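Local coordinates for iota-carrageenase (Alteromonas sp. ATCC 43554, PDB 1KTW), which hydrolyses iota-carrageenans, sulfated galactans of red algal cell walls, cutting their internal beta-1,4 linkages with inversion of anomeric configuration, at residues 147-152 with 181-186; 216-221 with 252-257; 366-371 with 397-402. One frame throughout, in Å; residues are numbered along the deposited sequence.

Contact 1: 147-152 with 181-186; sequences NFTIDD and RIKQNN. With NA (sodium ion), chain K.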
loop_
_atom_site.group_PDB
_atom_site.type_symbol
_atom_site.label_atom_id
_atom_site.label_comp_id
_atom_site.label_asym_id
_atom_site.label_seq_id
_atom_site.Cartn_x
_atom_site.Cartn_y
_atom_site.Cartn_z
ATOM N N ASN A 147 1.360 16.107 4.901
ATOM C CA ASN A 147 0.747 17.184 4.097
ATOM C C ASN A 147 1.096 17.481 2.638
ATOM O O ASN A 147 1.783 18.473 2.343
ATOM C CB ASN A 147 0.858 18.491 4.912
ATOM C CG ASN A 147 -0.210 19.546 4.545
ATOM O OD1 ASN A 147 -1.269 19.232 3.997
ATOM N ND2 ASN A 147 0.065 20.800 4.892
ATOM N N PHE A 148 0.581 16.656 1.727
ATOM C CA PHE A 148 0.773 16.863 0.289
ATOM C C PHE A 148 -0.177 16.013 -0.560
ATOM O O PHE A 148 -0.867 15.118 -0.048
ATOM C CB PHE A 148 2.247 16.637 -0.145
ATOM C CG PHE A 148 2.856 15.302 0.295
ATOM C CD1 PHE A 148 2.862 14.193 -0.562
ATOM C CD2 PHE A 148 3.454 15.177 1.557
ATOM C CE1 PHE A 148 3.461 12.975 -0.169
ATOM C CE2 PHE A 148 4.057 13.965 1.958
ATOM C CZ PHE A 148 4.061 12.868 1.100
ATOM N N THR A 149 -0.231 16.336 -1.850
ATOM C CA THR A 149 -1.053 15.617 -2.820
ATOM C C THR A 149 -0.105 14.974 -3.826
ATOM O O THR A 149 0.925 15.549 -4.162
ATOM C CB THR A 149 -2.002 16.585 -3.580
ATOM O OG1 THR A 149 -2.924 17.171 -2.657
ATOM C CG2 THR A 149 -2.783 15.838 -4.675
ATOM N N ILE A 150 -0.443 13.775 -4.285
ATOM C CA ILE A 150 0.361 13.057 -5.275
ATOM C C ILE A 150 -0.499 12.855 -6.535
ATOM O O ILE A 150 -1.517 12.171 -6.476
ATOM C CB ILE A 150 0.785 11.644 -4.762
ATOM C CG1 ILE A 150 1.674 11.757 -3.508
ATOM C CG2 ILE A 150 1.580 10.913 -5.843
ATOM C CD1 ILE A 150 1.912 10.400 -2.806
ATOM N N ASP A 151 -0.115 13.470 -7.658
ATOM C CA ASP A 151 -0.853 13.298 -8.929
ATOM C C ASP A 151 -0.128 12.142 -9.632
ATOM O O ASP A 151 0.867 12.360 -10.319
ATOM C CB ASP A 151 -0.759 14.571 -9.799
ATOM C CG ASP A 151 -1.944 15.528 -9.612
ATOM O OD1 ASP A 151 -2.722 15.391 -8.647
ATOM O OD2 ASP A 151 -2.091 16.446 -10.451
ATOM N N ASP A 152 -0.622 10.914 -9.439
ATOM C CA ASP A 152 -0.016 9.706 -10.008
ATOM C C ASP A 152 -0.387 9.564 -11.498
ATOM O O ASP A 152 -1.192 10.341 -12.023
ATOM C CB ASP A 152 -0.520 8.468 -9.221
ATOM C CG ASP A 152 0.438 7.271 -9.282
ATOM O OD1 ASP A 152 1.352 7.247 -10.130
ATOM O OD2 ASP A 152 0.266 6.331 -8.471
ATOM N N ARG A 181 -2.145 13.172 6.375
ATOM C CA ARG A 181 -2.581 14.216 5.453
ATOM C C ARG A 181 -2.035 14.130 4.035
ATOM O O ARG A 181 -1.355 15.062 3.560
ATOM C CB ARG A 181 -2.243 15.597 6.059
ATOM C CG ARG A 181 -2.896 15.862 7.428
ATOM C CD ARG A 181 -2.406 17.179 8.060
ATOM N NE ARG A 181 -2.941 18.346 7.363
ATOM C CZ ARG A 181 -2.442 19.578 7.454
ATOM N NH1 ARG A 181 -1.380 19.819 8.211
ATOM N NH2 ARG A 181 -3.021 20.577 6.790
ATOM N N ILE A 182 -2.332 13.023 3.361
ATOM C CA ILE A 182 -1.887 12.814 1.981
ATOM C C ILE A 182 -3.046 12.340 1.105
ATOM O O ILE A 182 -3.833 11.466 1.516
ATOM C CB ILE A 182 -0.752 11.757 1.896
ATOM C CG1 ILE A 182 0.441 12.210 2.745
ATOM C CG2 ILE A 182 -0.293 11.583 0.437
ATOM C CD1 ILE A 182 1.480 11.133 2.995
ATOM N N LYS A 183 -3.158 12.940 -0.082
ATOM C CA LYS A 183 -4.179 12.578 -1.076
ATOM C C LYS A 183 -3.458 12.083 -2.342
ATOM O O LYS A 183 -2.482 12.696 -2.771
ATOM C CB LYS A 183 -5.045 13.803 -1.435
ATOM C CG LYS A 183 -5.948 13.621 -2.692
ATOM C CD LYS A 183 -6.989 12.533 -2.489
ATOM C CE LYS A 183 -7.670 12.116 -3.796
ATOM N NZ LYS A 183 -8.514 13.194 -4.393
ATOM N N GLN A 184 -3.915 10.971 -2.921
ATOM C CA GLN A 184 -3.310 10.442 -4.152
ATOM C C GLN A 184 -4.387 10.329 -5.244
ATOM O O GLN A 184 -5.480 9.784 -5.010
ATOM C CB GLN A 184 -2.662 9.066 -3.903
ATOM C CG GLN A 184 -1.887 8.494 -5.108
ATOM C CD GLN A 184 -0.917 7.370 -4.725
ATOM O OE1 GLN A 184 -0.320 7.389 -3.644
ATOM N NE2 GLN A 184 -0.733 6.407 -5.625
ATOM N N ASN A 185 -4.071 10.857 -6.428
ATOM C CA ASN A 185 -4.980 10.812 -7.578
ATOM C C ASN A 185 -4.462 9.842 -8.638
ATOM O O ASN A 185 -3.250 9.730 -8.851
ATOM C CB ASN A 185 -5.114 12.203 -8.221
ATOM C CG ASN A 185 -5.786 13.217 -7.302
ATOM O OD1 ASN A 185 -6.891 12.989 -6.817
ATOM N ND2 ASN A 185 -5.120 14.345 -7.068
ATOM N N ASN A 186 -5.387 9.139 -9.292
ATOM C CA ASN A 186 -5.068 8.191 -10.371
ATOM C C ASN A 186 -4.051 7.079 -10.070
ATOM O O ASN A 186 -3.047 6.931 -10.776
ATOM C CB ASN A 186 -4.626 8.984 -11.624
ATOM C CG ASN A 186 -4.781 8.184 -12.926
ATOM O OD1 ASN A 186 -5.623 7.289 -13.027
ATOM N ND2 ASN A 186 -3.978 8.524 -13.930
HETATM NA NA NA K . -3.786 17.550 -10.245
HETATM O O HOH W 1 -3.839 20.133 3.642
HETATM O O HOH W 2 -2.940 11.072 -14.269
HETATM O O HOH W 3 -4.192 18.138 -7.747
#
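The F148 ring carries I182 on one face: CG1 sits 4.1 Å from the ring centroid, off-centre toward the rim, while CG1 of I150 comes to the ring edge in its plane. The closest touch is between F148 CZ and I182 CD1, at 3.6 Å. With CG of F148 lodged between the backbone N and the carbonyl carbon (chi1 52°), the ring stands beside I182 and also meets the ring of F120. At the N147/R181 end of the two segments a second flat pair forms. The amide of N147 stacks on the guanidinium of R181 with planes 22° apart, N147 OD1 lying 3.6 Å from R181 NH2. A water donates to that OD1 and accepts weakly from NH2, whereas N147 ND2 is taken up by the carbonyls of G115 and G117.

Strands 147-151 and 181-185 run parallel, their axes 4.6 Å apart and 9° from alignment. F148 and I150 each give N-H and C=O to the partner strand; the straightest of these bonds joins N185 N to I150 O at 2.9 Å. On the face opposite F148 and I182, N185 ND2 donates to D151 OD1 at 3.1 Å, and K183 NZ donates to N185 OD1. The D151 carboxylate also meets a sodium ion through both oxygens, although the 2.0 Å from D151 OD2 to the sodium is short and makes the detail doubtful.

Two neighbouring parallel strands of the pectate-lyase-like beta-helix thus present a largely apolar face, with Q184 its polar member, held by S159, and a polar one. On the latter, sodium and K125 probably offset the charge of D151, while N185 links that carboxylate to K183.

Contact 2: 216-221 with 252-257; sequences RMETDN and GPHFMK. With DGS (3,6-anhydro-2-O-sulfo-alpha-D-galactopyranose), chain D.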
loop_
_atom_site.group_PDB
_atom_site.type_symbol
_atom_site.label_atom_id
_atom_site.label_comp_id
_atom_site.label_asym_id
_atom_site.label_seq_id
_atom_site.Cartn_x
_atom_site.Cartn_y
_atom_site.Cartn_z
ATOM N N ARG A 216 -2.803 -0.244 2.693
ATOM C CA ARG A 216 -2.642 -1.658 2.319
ATOM C C ARG A 216 -1.672 -2.388 3.253
ATOM O O ARG A 216 -0.470 -2.291 3.084
ATOM C CB ARG A 216 -2.146 -1.728 0.850
ATOM C CG ARG A 216 -1.923 -3.131 0.246
ATOM C CD ARG A 216 -1.180 -3.047 -1.124
ATOM N NE ARG A 216 -2.019 -2.516 -2.210
ATOM C CZ ARG A 216 -2.781 -3.261 -3.016
ATOM N NH1 ARG A 216 -2.830 -4.586 -2.880
ATOM N NH2 ARG A 216 -3.496 -2.675 -3.964
ATOM N N MET A 217 -2.206 -3.109 4.244
ATOM C CA MET A 217 -1.364 -3.846 5.191
ATOM C C MET A 217 -1.184 -5.285 4.689
ATOM O O MET A 217 -1.674 -6.261 5.278
ATOM C CB MET A 217 -1.977 -3.765 6.609
ATOM C CG MET A 217 -1.929 -2.309 7.183
ATOM S SD MET A 217 -2.941 -1.923 8.676
ATOM C CE MET A 217 -4.629 -1.939 7.967
ATOM N N GLU A 218 -0.462 -5.386 3.574
ATOM C CA GLU A 218 -0.193 -6.650 2.898
ATOM C C GLU A 218 1.304 -6.919 3.053
ATOM O O GLU A 218 2.135 -6.411 2.291
ATOM C CB GLU A 218 -0.608 -6.529 1.410
ATOM C CG GLU A 218 -0.572 -7.841 0.628
ATOM C CD GLU A 218 -1.136 -7.707 -0.792
ATOM O OE1 GLU A 218 -1.207 -6.572 -1.313
ATOM O OE2 GLU A 218 -1.498 -8.738 -1.392
ATOM N N THR A 219 1.628 -7.740 4.048
ATOM C CA THR A 219 3.011 -8.047 4.436
ATOM C C THR A 219 3.672 -9.212 3.699
ATOM O O THR A 219 3.827 -10.303 4.266
ATOM C CB THR A 219 3.032 -8.309 5.963
ATOM O OG1 THR A 219 2.126 -9.382 6.270
ATOM C CG2 THR A 219 2.539 -7.082 6.715
ATOM N N ASP A 220 4.126 -8.970 2.465
ATOM C CA ASP A 220 4.690 -10.048 1.651
ATOM C C ASP A 220 6.106 -9.931 1.069
ATOM O O ASP A 220 6.441 -10.640 0.112
ATOM C CB ASP A 220 3.715 -10.360 0.508
ATOM C CG ASP A 220 3.567 -9.202 -0.478
ATOM O OD1 ASP A 220 4.192 -8.140 -0.265
ATOM O OD2 ASP A 220 2.835 -9.349 -1.480
ATOM N N ASN A 221 6.932 -9.056 1.627
ATOM C CA ASN A 221 8.310 -8.889 1.156
ATOM C C ASN A 221 9.061 -10.221 1.311
ATOM O O ASN A 221 9.065 -10.812 2.388
ATOM C CB ASN A 221 9.014 -7.814 1.994
ATOM C CG ASN A 221 10.362 -7.432 1.443
ATOM O OD1 ASN A 221 11.166 -8.296 1.075
ATOM N ND2 ASN A 221 10.634 -6.126 1.392
ATOM N N GLY A 252 -3.884 -8.280 4.629
ATOM C CA GLY A 252 -3.469 -9.445 3.849
ATOM C C GLY A 252 -2.104 -9.903 4.360
ATOM O O GLY A 252 -1.078 -9.473 3.850
ATOM N N PRO A 253 -2.058 -10.817 5.341
ATOM C CA PRO A 253 -0.790 -11.291 5.912
ATOM C C PRO A 253 0.113 -12.240 5.131
ATOM O O PRO A 253 1.291 -12.390 5.476
ATOM C CB PRO A 253 -1.235 -11.905 7.231
ATOM C CG PRO A 253 -2.540 -12.557 6.834
ATOM C CD PRO A 253 -3.208 -11.494 5.973
ATOM N N HIS A 254 -0.407 -12.870 4.080
ATOM C CA HIS A 254 0.393 -13.842 3.332
ATOM C C HIS A 254 0.973 -14.877 4.324
ATOM O O HIS A 254 0.201 -15.549 5.011
ATOM C CB HIS A 254 1.490 -13.130 2.507
ATOM C CG HIS A 254 0.956 -12.365 1.326
ATOM N ND1 HIS A 254 1.288 -12.677 0.024
ATOM C CD2 HIS A 254 0.092 -11.322 1.253
ATOM C CE1 HIS A 254 0.652 -11.859 -0.802
ATOM N NE2 HIS A 254 -0.080 -11.026 -0.083
ATOM N N PHE A 255 2.307 -14.985 4.423
ATOM C CA PHE A 255 2.997 -15.953 5.309
ATOM C C PHE A 255 3.448 -15.409 6.673
ATOM O O PHE A 255 3.992 -16.158 7.490
ATOM C CB PHE A 255 4.256 -16.460 4.599
ATOM C CG PHE A 255 5.179 -15.338 4.178
ATOM C CD1 PHE A 255 6.018 -14.717 5.108
ATOM C CD2 PHE A 255 5.109 -14.815 2.889
ATOM C CE1 PHE A 255 6.763 -13.581 4.758
ATOM C CE2 PHE A 255 5.848 -13.681 2.526
ATOM C CZ PHE A 255 6.672 -13.064 3.464
ATOM N N MET A 256 3.236 -14.117 6.909
ATOM C CA MET A 256 3.688 -13.448 8.130
ATOM C C MET A 256 2.753 -13.396 9.342
ATOM O O MET A 256 1.542 -13.155 9.206
ATOM C CB MET A 256 4.090 -12.012 7.756
ATOM C CG MET A 256 4.551 -11.147 8.916
ATOM S SD MET A 256 6.040 -11.782 9.722
ATOM C CE MET A 256 7.008 -12.280 8.289
ATOM N N LYS A 257 3.317 -13.617 10.532
ATOM C CA LYS A 257 2.526 -13.520 11.761
ATOM C C LYS A 257 2.665 -12.079 12.288
ATOM O O LYS A 257 3.718 -11.701 12.816
ATOM C CB LYS A 257 3.023 -14.488 12.833
ATOM C CG LYS A 257 2.158 -14.447 14.075
ATOM C CD LYS A 257 2.807 -15.109 15.277
ATOM C CE LYS A 257 1.948 -14.911 16.526
ATOM N NZ LYS A 257 2.572 -15.519 17.730
HETATM C C1 DGS D . -3.829 -10.646 -6.168
HETATM C C2 DGS D . -4.162 -9.364 -5.392
HETATM C C3 DGS D . -3.067 -9.100 -4.344
HETATM C C4 DGS D . -1.726 -8.958 -5.025
HETATM C C5 DGS D . -1.501 -10.396 -5.431
HETATM C C6 DGS D . -1.947 -11.118 -4.143
HETATM O O2 DGS D . -4.450 -8.301 -6.336
HETATM O O3 DGS D . -2.976 -10.298 -3.538
HETATM O O4 DGS D . -0.760 -8.554 -4.060
HETATM O O5 DGS D . -2.427 -10.706 -6.514
HETATM O O7 DGS D . -5.174 -5.978 -6.944
HETATM O O8 DGS D . -4.058 -6.361 -4.756
HETATM O O9 DGS D . -6.221 -7.105 -5.080
HETATM S S DGS D . -4.955 -6.882 -5.809
#
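E218 and H254 meet through a nearly straight hydrogen bond: H254 NE2 donates to E218 OE2 at 3.0 Å (168°), within the imidazole plane and on the anti side of the carboxylate, somewhat out of the carboxylate plane. The same E218 OE2 accepts O4 of the bound 3,6-anhydro-2-O-sulfogalactose at 2.8 Å. E218 OE1 takes R216 NH1 on its syn side, again somewhat out of plane, a salt bridge of 3.0 Å, and R216 NH1 also reaches the sugar sulfate oxygen O8 at 2.9 Å. R216 NH2 goes to the Y191 carbonyl. The carboxylate gets there on an extended chain, with E218 CG anti to the backbone N (chi1 -172°). With an alanine here, H254 NE2 and the sugar O4 would probably lose their shared acceptor, and the R216 guanidinium would be freer to turn.

D220 CB covers one face of the imidazole, 3.5 Å from the H254 ring centroid. Among backbone groups, G252 N donates to M217 O at 3.1 Å, approaching from above the carbonyl plane, and T219 N bonds weakly to G252 O. P253 O closes the type II' turn by accepting M256 N at 3.0 Å and also receives a weak bond from T219 OG1; N258 ND2 bonds to that hydroxyl.

This substrate-binding corner lies where strands 216-218 and 250-252 of a parallel sheet of the beta-helix run out. Backbone bonds join R216 to I194 and T196 of strand 194-196, and helix 222-227, capped by N221 at the L223 amide, meets T219 and M256 through M224.

Contact 3: 366-371 with 397-402; sequences LKQDQL and QIYIGP. With G4S (4-O-sulfo-beta-D-galactopyranose), chain B; DGS (3,6-anhydro-2-O-sulfo-alpha-D-galactopyranose), chain D; DGS (3,6-anhydro-2-O-sulfo-alpha-D-galactopyranose), chain C.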
loop_
_atom_site.group_PDB
_atom_site.type_symbol
_atom_site.label_atom_id
_atom_site.label_comp_id
_atom_site.label_asym_id
_atom_site.label_seq_id
_atom_site.Cartn_x
_atom_site.Cartn_y
_atom_site.Cartn_z
ATOM N N LEU A 366 -12.523 -3.788 -9.396
ATOM C CA LEU A 366 -13.052 -5.089 -8.968
ATOM C C LEU A 366 -12.159 -6.249 -9.411
ATOM O O LEU A 366 -11.508 -6.163 -10.451
ATOM C CB LEU A 366 -14.470 -5.302 -9.556
ATOM C CG LEU A 366 -15.588 -4.279 -9.307
ATOM C CD1 LEU A 366 -16.777 -4.586 -10.233
ATOM C CD2 LEU A 366 -16.025 -4.302 -7.826
ATOM N N LYS A 367 -12.126 -7.330 -8.623
ATOM C CA LYS A 367 -11.338 -8.518 -8.964
ATOM C C LYS A 367 -12.280 -9.566 -9.589
ATOM O O LYS A 367 -13.478 -9.550 -9.329
ATOM C CB LYS A 367 -10.674 -9.119 -7.711
ATOM C CG LYS A 367 -9.750 -8.157 -6.953
ATOM C CD LYS A 367 -8.536 -7.734 -7.786
ATOM C CE LYS A 367 -7.552 -8.883 -7.985
ATOM N NZ LYS A 367 -6.349 -8.447 -8.782
ATOM N N GLN A 368 -11.728 -10.478 -10.390
ATOM C CA GLN A 368 -12.534 -11.505 -11.059
ATOM C C GLN A 368 -13.248 -12.421 -10.061
ATOM O O GLN A 368 -14.399 -12.783 -10.271
ATOM C CB GLN A 368 -11.659 -12.356 -11.995
ATOM C CG GLN A 368 -12.446 -13.072 -13.115
ATOM C CD GLN A 368 -11.578 -14.039 -13.915
ATOM O OE1 GLN A 368 -11.287 -15.145 -13.468
ATOM N NE2 GLN A 368 -11.153 -13.617 -15.097
ATOM N N ASP A 369 -12.561 -12.800 -8.987
ATOM C CA ASP A 369 -13.146 -13.669 -7.969
ATOM C C ASP A 369 -14.227 -12.991 -7.116
ATOM O O ASP A 369 -14.710 -13.581 -6.147
ATOM C CB ASP A 369 -12.052 -14.215 -7.040
ATOM C CG ASP A 369 -11.171 -15.256 -7.713
ATOM O OD1 ASP A 369 -10.575 -14.958 -8.768
ATOM O OD2 ASP A 369 -11.065 -16.385 -7.181
ATOM N N GLN A 370 -14.603 -11.764 -7.465
ATOM C CA GLN A 370 -15.633 -11.035 -6.728
ATOM C C GLN A 370 -16.897 -10.789 -7.593
ATOM O O GLN A 370 -17.966 -10.450 -7.072
ATOM C CB GLN A 370 -15.078 -9.674 -6.240
ATOM C CG GLN A 370 -13.846 -9.730 -5.297
ATOM C CD GLN A 370 -13.254 -8.332 -4.985
ATOM O OE1 GLN A 370 -13.398 -7.384 -5.772
ATOM N NE2 GLN A 370 -12.570 -8.217 -3.843
ATOM N N LEU A 371 -16.772 -10.970 -8.909
ATOM C CA LEU A 371 -17.887 -10.717 -9.826
ATOM C C LEU A 371 -19.138 -11.583 -9.647
ATOM O O LEU A 371 -20.237 -11.167 -10.014
ATOM C CB LEU A 371 -17.417 -10.835 -11.283
ATOM C CG LEU A 371 -16.310 -9.882 -11.766
ATOM C CD1 LEU A 371 -15.948 -10.221 -13.230
ATOM C CD2 LEU A 371 -16.782 -8.438 -11.658
ATOM N N GLN A 397 -7.126 -9.531 -14.374
ATOM C CA GLN A 397 -6.607 -9.037 -13.094
ATOM C C GLN A 397 -7.411 -7.837 -12.563
ATOM O O GLN A 397 -7.416 -7.574 -11.354
ATOM C CB GLN A 397 -5.123 -8.627 -13.223
ATOM C CG GLN A 397 -4.152 -9.753 -13.564
ATOM C CD GLN A 397 -2.685 -9.395 -13.290
ATOM O OE1 GLN A 397 -2.262 -8.244 -13.464
ATOM N NE2 GLN A 397 -1.902 -10.388 -12.875
ATOM N N ILE A 398 -8.094 -7.117 -13.455
ATOM C CA ILE A 398 -8.864 -5.937 -13.055
ATOM C C ILE A 398 -10.133 -5.683 -13.891
ATOM O O ILE A 398 -10.120 -5.850 -15.120
ATOM C CB ILE A 398 -7.951 -4.666 -13.131
ATOM C CG1 ILE A 398 -8.727 -3.401 -12.752
ATOM C CG2 ILE A 398 -7.386 -4.514 -14.549
ATOM C CD1 ILE A 398 -9.231 -3.397 -11.290
ATOM N N TYR A 399 -11.223 -5.304 -13.221
ATOM C CA TYR A 399 -12.488 -4.949 -13.886
ATOM C C TYR A 399 -12.967 -3.643 -13.240
ATOM O O TYR A 399 -12.544 -3.315 -12.125
ATOM C CB TYR A 399 -13.587 -6.022 -13.681
ATOM C CG TYR A 399 -13.325 -7.361 -14.353
ATOM C CD1 TYR A 399 -12.476 -8.288 -13.775
ATOM C CD2 TYR A 399 -13.907 -7.676 -15.594
ATOM C CE1 TYR A 399 -12.188 -9.496 -14.394
ATOM C CE2 TYR A 399 -13.628 -8.894 -16.235
ATOM C CZ TYR A 399 -12.765 -9.797 -15.626
ATOM O OH TYR A 399 -12.463 -11.008 -16.217
ATOM N N ILE A 400 -13.829 -2.900 -13.934
ATOM C CA ILE A 400 -14.410 -1.670 -13.393
ATOM C C ILE A 400 -15.937 -1.849 -13.405
ATOM O O ILE A 400 -16.502 -2.293 -14.407
ATOM C CB ILE A 400 -14.038 -0.423 -14.230
ATOM C CG1 ILE A 400 -12.527 -0.167 -14.165
ATOM C CG2 ILE A 400 -14.798 0.784 -13.707
ATOM C CD1 ILE A 400 -12.077 1.030 -15.000
ATOM N N GLY A 401 -16.601 -1.521 -12.301
ATOM C CA GLY A 401 -18.049 -1.693 -12.223
ATOM C C GLY A 401 -18.662 -1.208 -10.915
ATOM O O GLY A 401 -18.000 -0.501 -10.153
ATOM N N PRO A 402 -19.927 -1.564 -10.620
ATOM C CA PRO A 402 -20.594 -1.135 -9.385
ATOM C C PRO A 402 -19.939 -1.642 -8.087
ATOM O O PRO A 402 -19.328 -2.710 -8.069
ATOM C CB PRO A 402 -22.014 -1.699 -9.538
ATOM C CG PRO A 402 -22.182 -1.870 -11.045
ATOM C CD PRO A 402 -20.831 -2.387 -11.447
HETATM C C1 G4S B . -5.048 -12.950 -10.278
HETATM C C2 G4S B . -5.165 -11.654 -9.446
HETATM C C3 G4S B . -4.547 -11.889 -8.070
HETATM C C4 G4S B . -5.258 -13.061 -7.372
HETATM C C5 G4S B . -5.066 -14.307 -8.266
HETATM C C6 G4S B . -5.759 -15.568 -7.733
HETATM O O2 G4S B . -4.501 -10.574 -10.093
HETATM O O3 G4S B . -4.653 -10.697 -7.290
HETATM O O4 G4S B . -6.678 -12.817 -7.270
HETATM O O5 G4S B . -5.661 -14.046 -9.569
HETATM O O6 G4S B . -5.379 -15.870 -6.397
HETATM S S G4S B . -7.303 -12.575 -5.812
HETATM O O7 G4S B . -8.715 -12.203 -5.947
HETATM O O8 G4S B . -6.508 -11.576 -5.075
HETATM O O9 G4S B . -7.183 -13.824 -5.047
HETATM C C1 DGS D . -3.829 -10.646 -6.168
HETATM C C2 DGS D . -4.162 -9.364 -5.392
HETATM C C3 DGS D . -3.067 -9.100 -4.344
HETATM C C4 DGS D . -1.726 -8.958 -5.025
HETATM C C5 DGS D . -1.501 -10.396 -5.431
HETATM C C6 DGS D . -1.947 -11.118 -4.143
HETATM O O2 DGS D . -4.450 -8.301 -6.336
HETATM O O3 DGS D . -2.976 -10.298 -3.538
HETATM O O4 DGS D . -0.760 -8.554 -4.060
HETATM O O5 DGS D . -2.427 -10.706 -6.514
HETATM O O7 DGS D . -5.174 -5.978 -6.944
HETATM O O8 DGS D . -4.058 -6.361 -4.756
HETATM O O9 DGS D . -6.221 -7.105 -5.080
HETATM S S DGS D . -4.955 -6.882 -5.809
HETATM C C1 DGS C . -6.483 -15.469 -14.764
HETATM C C2 DGS C . -5.361 -14.435 -14.867
HETATM C C3 DGS C . -5.649 -13.302 -13.865
HETATM C C4 DGS C . -5.671 -13.879 -12.458
HETATM C C5 DGS C . -6.995 -14.620 -12.536
HETATM C C6 DGS C . -7.868 -13.589 -13.277
HETATM O O2 DGS C . -4.080 -15.076 -14.671
HETATM O O3 DGS C . -6.985 -12.823 -14.131
HETATM O O4 DGS C . -5.721 -12.795 -11.489
HETATM O O5 DGS C . -6.797 -15.781 -13.391
HETATM O O7 DGS C . -1.607 -14.922 -14.293
HETATM O O8 DGS C . -2.937 -12.918 -14.004
HETATM O O9 DGS C . -2.551 -13.773 -16.187
HETATM S S DGS C . -2.765 -14.164 -14.779
HETATM O O HOH W 4 -8.716 -10.681 -10.587
#
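A sulfated-sugar binding site borders a two-stranded antiparallel pairing; just past its end K367 and Q397 touch each other and the bound carrageenan units. K367 NZ donates to Q397 O at 2.9 Å, on a lone pair in the carbonyl plane. K367 NZ also bonds to DGS O2 of chain D at 3.1 Å and, at 3.2 Å, to O3 of the 4-O-sulfogalactose (G4S), with weaker bonds to a further oxygen of each sugar. Five acceptors thus surround three N-H groups, which must share or alternate among them. The K367 side chain sets out away from segment 397-402, but bends at chi2 and chi3 (-64° and -70°) fold it back until the ammonium reaches Q397. Q397 NE2, in turn, donates to sulfate oxygen O8 of the chain C anhydrogalactose at 3.0 Å, while W392 holds its OE1.

Behind the site, L366 and Y399 form a hydrogen-bonded antiparallel pair: L366 N to Y399 O is 2.8 Å, Y399 N to L366 O 2.9 Å. L371 CD1 sits over the centre of the Y399 ring in a CH-pi contact, 3.8 Å from its centroid and only 1° off the normal. At the phenol end Q368 NE2 donates to Y399 OH at 3.1 Å; Y451 O and Y452 OH are further partners of this hydroxyl and this amide, respectively. L366 CD1 packs on G401.

Strand 399-401 thus has strand 364-366 along one edge, extended by a backbone bond between G401 and A364. I400 bonds through its backbone to C385, and its side chain packs against R461 and W462 of helix 459-463.

Contacts 1, 2 and 3 follow one another in series along the chain, each closing before the next opens. The centre of contact 1 lies about 24 Å from the centres of both other contacts. Contacts 2 and 3 have centres about 22 Å apart. None touches another; the nearest atoms of contacts 2 and 3 are about 8 Å apart. Contact 1 pairs long parallel strands 143-151 and 177-185, contact 2 lies on another parallel sheet of the beta-helix, and contact 3 includes a small antiparallel pair. The chain D anhydrogalactose bridges the gap between contacts 2 and 3, so residues far apart in sequence grip one sugar, whereas contact 1 lies on the beta-helix wall away from that sugar.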